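Local coordinates for protein Hcp1 family type VI secretion system effector (Salmonella typhimurium, PDB 5XHH) that probably assembles into stacked hexameric rings that form the inner tube of the type VI secretion system, through which or with which effectors are delivered, at residues 53-62 with 118-129. Residues are numbered along the deposited sequence; the frame is centred on the assembly and turned at random.
Sequences VTNLDFDHYI and EIASRETVELSF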
ATOM      1  N   VAL A  53     -12.719  -1.687   5.901  1.00 33.98           N
ATOM      2  CA  VAL A  53     -11.340  -1.238   5.809  1.00 32.56           C
ATOM      3  C   VAL A  53     -11.302  -0.021   4.892  1.00 30.34           C
ATOM      4  O   VAL A  53     -12.141   0.122   4.000  1.00 31.21           O
ATOM      5  CB  VAL A  53     -10.443  -2.397   5.300  1.00 32.78           C
ATOM      6  CG1 VAL A  53     -10.614  -2.627   3.796  1.00 30.71           C
ATOM      7  CG2 VAL A  53      -9.007  -2.194   5.672  1.00 33.84           C
ATOM      8  N   THR A  54     -10.366   0.894   5.162  1.00 31.06           N
ATOM      9  CA  THR A  54     -10.099   2.028   4.287  1.00 25.36           C
ATOM     10  C   THR A  54      -9.243   1.598   3.099  1.00 25.60           C
ATOM     11  O   THR A  54      -8.801   0.453   2.989  1.00 26.79           O
ATOM     12  CB  THR A  54      -9.348   3.136   5.019  1.00 26.80           C
ATOM     13  OG1 THR A  54      -8.033   2.664   5.355  1.00 28.81           O
ATOM     14  CG2 THR A  54     -10.077   3.568   6.268  1.00 29.84           C
ATOM     15  N   ASN A  55      -8.978   2.545   2.205  1.00 26.90           N
ATOM     16  CA  ASN A  55      -7.913   2.346   1.231  1.00 25.88           C
ATOM     17  C   ASN A  55      -6.542   2.384   1.911  1.00 24.24           C
ATOM     18  O   ASN A  55      -6.370   2.901   3.014  1.00 21.78           O
ATOM     19  CB  ASN A  55      -7.981   3.417   0.141  1.00 24.31           C
ATOM     20  CG  ASN A  55      -9.255   3.325  -0.680  1.00 26.52           C
ATOM     21  OD1 ASN A  55      -9.872   2.271  -0.734  1.00 26.59           O
ATOM     22  ND2 ASN A  55      -9.658   4.432  -1.309  1.00 27.55           N
ATOM     23  N   LEU A  56      -5.561   1.803   1.245  1.00 23.35           N
ATOM     24  CA  LEU A  56      -4.175   2.102   1.558  1.00 22.30           C
ATOM     25  C   LEU A  56      -3.834   3.487   1.014  1.00 24.42           C
ATOM     26  O   LEU A  56      -3.922   3.718  -0.196  1.00 22.50           O
ATOM     27  CB  LEU A  56      -3.257   1.048   0.945  1.00 22.99           C
ATOM     28  CG  LEU A  56      -1.767   1.383   1.090  1.00 23.59           C
ATOM     29  CD1 LEU A  56      -1.317   1.383   2.576  1.00 22.03           C
ATOM     30  CD2 LEU A  56      -0.941   0.420   0.278  1.00 23.73           C
ATOM     31  N   ASP A  57      -3.466   4.411   1.903  1.00 23.51           N
ATOM     32  CA  ASP A  57      -2.967   5.726   1.509  1.00 22.84           C
ATOM     33  C   ASP A  57      -1.447   5.711   1.646  1.00 24.64           C
ATOM     34  O   ASP A  57      -0.928   5.379   2.712  1.00 23.05           O
ATOM     35  CB  ASP A  57      -3.607   6.818   2.380  1.00 24.22           C
ATOM     36  CG  ASP A  57      -3.099   8.245   2.059  1.00 28.62           C
ATOM     37  OD1 ASP A  57      -1.876   8.482   2.003  1.00 32.87           O
ATOM     38  OD2 ASP A  57      -3.938   9.149   1.891  1.00 31.78           O
ATOM     39  N   PHE A  58      -0.726   6.055   0.578  1.00 23.52           N
ATOM     40  CA  PHE A  58       0.724   6.154   0.697  1.00 23.01           C
ATOM     41  C   PHE A  58       1.237   7.365  -0.068  1.00 23.40           C
ATOM     42  O   PHE A  58       0.560   7.905  -0.943  1.00 23.38           O
ATOM     43  CB  PHE A  58       1.440   4.861   0.253  1.00 21.09           C
ATOM     44  CG  PHE A  58       1.486   4.632  -1.237  1.00 21.29           C
ATOM     45  CD1 PHE A  58       2.550   5.105  -1.991  1.00 23.97           C
ATOM     46  CD2 PHE A  58       0.515   3.889  -1.866  1.00 23.35           C
ATOM     47  CE1 PHE A  58       2.607   4.889  -3.363  1.00 24.66           C
ATOM     48  CE2 PHE A  58       0.571   3.653  -3.240  1.00 24.05           C
ATOM     49  CZ  PHE A  58       1.623   4.150  -3.982  1.00 24.50           C
ATOM     50  N   ASP A  59       2.447   7.787   0.289  1.00 21.01           N
ATOM     51  CA  ASP A  59       3.127   8.931  -0.319  1.00 25.98           C
ATOM     52  C   ASP A  59       4.435   8.444  -0.935  1.00 26.81           C
ATOM     53  O   ASP A  59       5.131   7.601  -0.348  1.00 22.51           O
ATOM     54  CB  ASP A  59       3.409  10.021   0.745  1.00 26.15           C
ATOM     55  CG  ASP A  59       3.835  11.370   0.144  1.00 30.95           C
ATOM     56  OD1 ASP A  59       3.676  11.621  -1.080  1.00 31.19           O
ATOM     57  OD2 ASP A  59       4.341  12.200   0.925  1.00 34.29           O
ATOM     58  N   HIS A  60       4.768   8.946  -2.121  1.00 23.42           N
ATOM     59  CA  HIS A  60       6.102   8.681  -2.638  1.00 21.73           C
ATOM     60  C   HIS A  60       6.553   9.890  -3.445  1.00 25.41           C
ATOM     61  O   HIS A  60       5.745  10.750  -3.807  1.00 25.39           O
ATOM     62  CB  HIS A  60       6.141   7.396  -3.485  1.00 22.16           C
ATOM     63  CG  HIS A  60       5.416   7.511  -4.795  1.00 22.32           C
ATOM     64  ND1 HIS A  60       5.967   7.100  -5.992  1.00 22.60           N
ATOM     65  CD2 HIS A  60       4.196   8.012  -5.096  1.00 22.12           C
ATOM     66  CE1 HIS A  60       5.115   7.344  -6.971  1.00 22.09           C
ATOM     67  NE2 HIS A  60       4.034   7.897  -6.454  1.00 22.07           N
ATOM     68  N   TYR A  61       7.857   9.971  -3.700  1.00 25.03           N
ATOM     69  CA  TYR A  61       8.334  10.945  -4.672  1.00 26.64           C
ATOM     70  C   TYR A  61       7.791  10.576  -6.041  1.00 25.49           C
ATOM     71  O   TYR A  61       7.611   9.398  -6.350  1.00 25.59           O
ATOM     72  CB  TYR A  61       9.866  10.996  -4.699  1.00 27.80           C
ATOM     73  CG  TYR A  61      10.458  11.608  -3.457  1.00 27.76           C
ATOM     74  CD1 TYR A  61      10.103  12.885  -3.068  1.00 29.39           C
ATOM     75  CD2 TYR A  61      11.369  10.913  -2.678  1.00 29.43           C
ATOM     76  CE1 TYR A  61      10.620  13.451  -1.932  1.00 33.31           C
ATOM     77  CE2 TYR A  61      11.906  11.478  -1.524  1.00 29.89           C
ATOM     78  CZ  TYR A  61      11.518  12.749  -1.163  1.00 34.87           C
ATOM     79  OH  TYR A  61      12.021  13.346  -0.035  1.00 34.89           O
ATOM     80  N   ILE A  62       7.480  11.583  -6.855  1.00 23.74           N
ATOM     81  CA  ILE A  62       7.034  11.271  -8.208  1.00 25.83           C
ATOM     82  C   ILE A  62       8.148  10.516  -8.904  1.00 25.73           C
ATOM     83  O   ILE A  62       9.313  10.926  -8.866  1.00 30.00           O
ATOM     84  CB  ILE A  62       6.630  12.545  -8.963  1.00 26.98           C
ATOM     85  CG1 ILE A  62       5.409  13.179  -8.291  1.00 22.93           C
ATOM     86  CG2 ILE A  62       6.354  12.204 -10.444  1.00 24.26           C
ATOM     87  CD1 ILE A  62       4.978  14.513  -8.872  1.00 23.74           C
ATOM     88  N   GLU A 118      12.329  20.291   0.669  1.00 52.44           N
ATOM     89  CA  GLU A 118      11.321  19.380   1.184  1.00 59.04           C
ATOM     90  C   GLU A 118       9.994  19.700   0.490  1.00 58.63           C
ATOM     91  O   GLU A 118       9.793  20.800  -0.044  1.00 60.74           O
ATOM     92  CB  GLU A 118      11.214  19.464   2.713  1.00 60.95           C
ATOM     93  CG  GLU A 118      10.180  18.496   3.334  1.00 65.08           C
ATOM     94  CD  GLU A 118      10.722  17.092   3.600  1.00 68.30           C
ATOM     95  OE1 GLU A 118      10.532  16.587   4.730  1.00 65.83           O
ATOM     96  OE2 GLU A 118      11.342  16.502   2.687  1.00 65.25           O
ATOM     97  N   ILE A 119       9.107  18.705   0.461  1.00 55.49           N
ATOM     98  CA  ILE A 119       7.997  18.596  -0.489  1.00 50.35           C
ATOM     99  C   ILE A 119       8.559  18.070  -1.808  1.00 42.85           C
ATOM    100  O   ILE A 119       8.279  16.931  -2.189  1.00 42.15           O
ATOM    101  CB  ILE A 119       7.225  19.915  -0.697  1.00 47.35           C
ATOM    102  CG1 ILE A 119       6.627  20.406   0.622  1.00 50.53           C
ATOM    103  CG2 ILE A 119       6.132  19.706  -1.729  1.00 42.27           C
ATOM    104  CD1 ILE A 119       5.569  21.454   0.451  1.00 49.95           C
ATOM    105  N   ALA A 120       9.366  18.876  -2.498  1.00 41.03           N
ATOM    106  CA  ALA A 120       9.989  18.490  -3.779  1.00 41.53           C
ATOM    107  C   ALA A 120       8.873  18.187  -4.782  1.00 40.77           C
ATOM    108  O   ALA A 120       7.986  19.035  -4.978  1.00 33.53           O
ATOM    109  CB  ALA A 120      10.986  17.353  -3.545  1.00 41.98           C
ATOM    110  N   SER A 121       8.902  17.043  -5.471  1.00 37.79           N
ATOM    111  CA  SER A 121       7.807  16.566  -6.312  1.00 31.27           C
ATOM    112  C   SER A 121       7.383  15.222  -5.748  1.00 33.56           C
ATOM    113  O   SER A 121       8.137  14.246  -5.852  1.00 30.76           O
ATOM    114  CB  SER A 121       8.229  16.427  -7.771  1.00 33.92           C
ATOM    115  OG  SER A 121       9.412  15.645  -7.878  1.00 37.58           O
ATOM    116  N   ARG A 122       6.188  15.178  -5.150  1.00 33.71           N
ATOM    117  CA  ARG A 122       5.682  13.981  -4.487  1.00 31.23           C
ATOM    118  C   ARG A 122       4.236  13.740  -4.896  1.00 28.50           C
ATOM    119  O   ARG A 122       3.657  14.473  -5.697  1.00 29.90           O
ATOM    120  CB  ARG A 122       5.787  14.072  -2.962  1.00 26.55           C
ATOM    121  CG  ARG A 122       5.092  15.233  -2.329  1.00 27.74           C
ATOM    122  CD  ARG A 122       5.317  15.171  -0.826  1.00 35.62           C
ATOM    123  NE  ARG A 122       6.735  15.250  -0.468  1.00 36.45           N
ATOM    124  CZ  ARG A 122       7.245  14.779   0.669  1.00 41.93           C
ATOM    125  NH1 ARG A 122       6.458  14.177   1.549  1.00 37.82           N
ATOM    126  NH2 ARG A 122       8.540  14.901   0.930  1.00 41.14           N
ATOM    127  N   GLU A 123       3.658  12.677  -4.357  1.00 25.75           N
ATOM    128  CA  GLU A 123       2.419  12.153  -4.913  1.00 24.91           C
ATOM    129  C   GLU A 123       1.769  11.249  -3.883  1.00 27.10           C
ATOM    130  O   GLU A 123       2.369  10.240  -3.468  1.00 27.55           O
ATOM    131  CB  GLU A 123       2.706  11.398  -6.201  1.00 23.04           C
ATOM    132  CG  GLU A 123       1.500  10.915  -6.956  1.00 22.83           C
ATOM    133  CD  GLU A 123       1.900  10.333  -8.294  1.00 25.68           C
ATOM    134  OE1 GLU A 123       1.728  11.028  -9.308  1.00 23.71           O
ATOM    135  OE2 GLU A 123       2.410   9.185  -8.335  1.00 27.20           O
ATOM    136  N   THR A 124       0.557  11.615  -3.473  1.00 24.18           N
ATOM    137  CA  THR A 124      -0.272  10.771  -2.629  1.00 23.17           C
ATOM    138  C   THR A 124      -1.103   9.841  -3.499  1.00 23.79           C
ATOM    139  O   THR A 124      -1.598  10.235  -4.555  1.00 24.08           O
ATOM    140  CB  THR A 124      -1.178  11.634  -1.742  1.00 24.98           C
ATOM    141  OG1 THR A 124      -0.357  12.374  -0.845  1.00 25.89           O
ATOM    142  CG2 THR A 124      -2.161  10.782  -0.929  1.00 23.54           C
ATOM    143  N   VAL A 125      -1.230   8.596  -3.061  1.00 22.20           N
ATOM    144  CA  VAL A 125      -1.900   7.550  -3.818  1.00 21.92           C
ATOM    145  C   VAL A 125      -2.799   6.775  -2.868  1.00 24.95           C
ATOM    146  O   VAL A 125      -2.406   6.458  -1.741  1.00 25.02           O
ATOM    147  CB  VAL A 125      -0.888   6.592  -4.486  1.00 23.40           C
ATOM    148  CG1 VAL A 125      -1.616   5.522  -5.301  1.00 21.03           C
ATOM    149  CG2 VAL A 125       0.103   7.364  -5.345  1.00 23.58           C
ATOM    150  N   GLU A 126      -4.000   6.467  -3.320  1.00 20.94           N
ATOM    151  CA  GLU A 126      -4.881   5.571  -2.602  1.00 23.22           C
ATOM    152  C   GLU A 126      -5.161   4.361  -3.473  1.00 24.87           C
ATOM    153  O   GLU A 126      -5.506   4.511  -4.658  1.00 25.58           O
ATOM    154  CB  GLU A 126      -6.176   6.255  -2.214  1.00 24.03           C
ATOM    155  CG  GLU A 126      -6.002   7.344  -1.177  1.00 21.85           C
ATOM    156  CD  GLU A 126      -7.338   7.935  -0.789  1.00 28.19           C
ATOM    157  OE1 GLU A 126      -8.346   7.209  -0.916  1.00 30.48           O
ATOM    158  OE2 GLU A 126      -7.379   9.112  -0.365  1.00 30.59           O
ATOM    159  N   LEU A 127      -5.005   3.180  -2.865  1.00 24.96           N
ATOM    160  CA  LEU A 127      -5.299   1.888  -3.471  1.00 23.88           C
ATOM    161  C   LEU A 127      -6.360   1.205  -2.628  1.00 28.52           C
ATOM    162  O   LEU A 127      -6.168   1.005  -1.422  1.00 25.56           O
ATOM    163  CB  LEU A 127      -4.060   0.999  -3.543  1.00 23.12           C
ATOM    164  CG  LEU A 127      -2.735   1.513  -4.089  1.00 21.20           C
ATOM    165  CD1 LEU A 127      -1.668   0.458  -3.888  1.00 22.06           C
ATOM    166  CD2 LEU A 127      -2.848   1.906  -5.551  1.00 21.53           C
ATOM    167  N   SER A 128      -7.476   0.852  -3.244  1.00 26.54           N
ATOM    168  CA  SER A 128      -8.424   0.026  -2.527  1.00 27.25           C
ATOM    169  C   SER A 128      -7.968  -1.420  -2.617  1.00 26.39           C
ATOM    170  O   SER A 128      -7.319  -1.819  -3.581  1.00 26.91           O
ATOM    171  CB  SER A 128      -9.826   0.185  -3.104  1.00 29.50           C
ATOM    172  OG  SER A 128      -9.846  -0.332  -4.413  1.00 33.60           O
ATOM    173  N   PHE A 129      -8.268  -2.197  -1.580  1.00 26.52           N
ATOM    174  CA  PHE A 129      -7.927  -3.610  -1.571  1.00 28.00           C
ATOM    175  C   PHE A 129      -9.058  -4.379  -0.908  1.00 26.85           C
ATOM    176  O   PHE A 129      -9.726  -3.873  -0.003  1.00 28.76           O
ATOM    177  CB  PHE A 129      -6.590  -3.880  -0.842  1.00 22.97           C
ATOM    178  CG  PHE A 129      -6.573  -3.416   0.588  1.00 23.97           C
ATOM    179  CD1 PHE A 129      -6.173  -2.129   0.907  1.00 26.69           C
ATOM    180  CD2 PHE A 129      -6.966  -4.258   1.611  1.00 24.43           C
ATOM    181  CE1 PHE A 129      -6.161  -1.690   2.228  1.00 25.23           C
ATOM    182  CE2 PHE A 129      -6.959  -3.831   2.930  1.00 28.09           C
ATOM    183  CZ  PHE A 129      -6.551  -2.535   3.238  1.00 25.44           C
TER
HETATM  184  O   HOH W   1      -9.387  -1.132   0.835  1.00 26.14           O
HETATM  185  O   HOH W   2       0.034  10.303   1.581  1.00 34.29           O
HETATM  186  O   HOH W   3       1.891  13.447  -1.366  1.00 34.21           O
HETATM  187  O   HOH W   4      10.394  13.165  -8.166  1.00 29.89           O
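His60 and Glu123, paired on neighbouring antiparallel strands, lie side by side on the buried face they share with Phe58, Val125, Leu56 and Leu127. His60 NE2 donates to Glu123 OE2 at 2.8 Å, on the anti side, 25° out of the carboxylate plane; ring and carboxylate planes are turned 45° apart. Asp63 holds ND1 and Ser66 bonds the same OE2, so the ring is fixed at both nitrogens and OE2 takes two partners. Next along, Val125 CB sits over one face of the Phe58 ring in a CH-pi contact, 3.8 Å from the centroid. Phe58 CG lies between its own N and carbonyl carbon (chi1 75°), which swings the ring across to Val125; Leu127 CD1 meets it obliquely at CE2, 4.0 Å away. Asp57, Asp59, Thr124 and Glu126 line the other face; at its ends Asn55 ND2 gives Glu126 OE1 a nearly straight bond of 3.1 Å, in its amide plane, and Arg122 NH1 forms a salt bridge with Asp59 OD2 (3.0 Å), although the hydrogen bond within it is weak. The bend of Arg122 at chi3 lets NE bond Ile119 O in the guanidinium plane. One water links Asp57 OD1 to Thr124 OG1. These are the central strands of a four-stranded antiparallel sheet in the Hcp barrel fold: strand 29-36 flanks 53-62, supplying Arg31 to Asp57, strand 104-113 flanks 121-129, and Leu69 of helix 66-75 packs against His60, Glu123 and Val125.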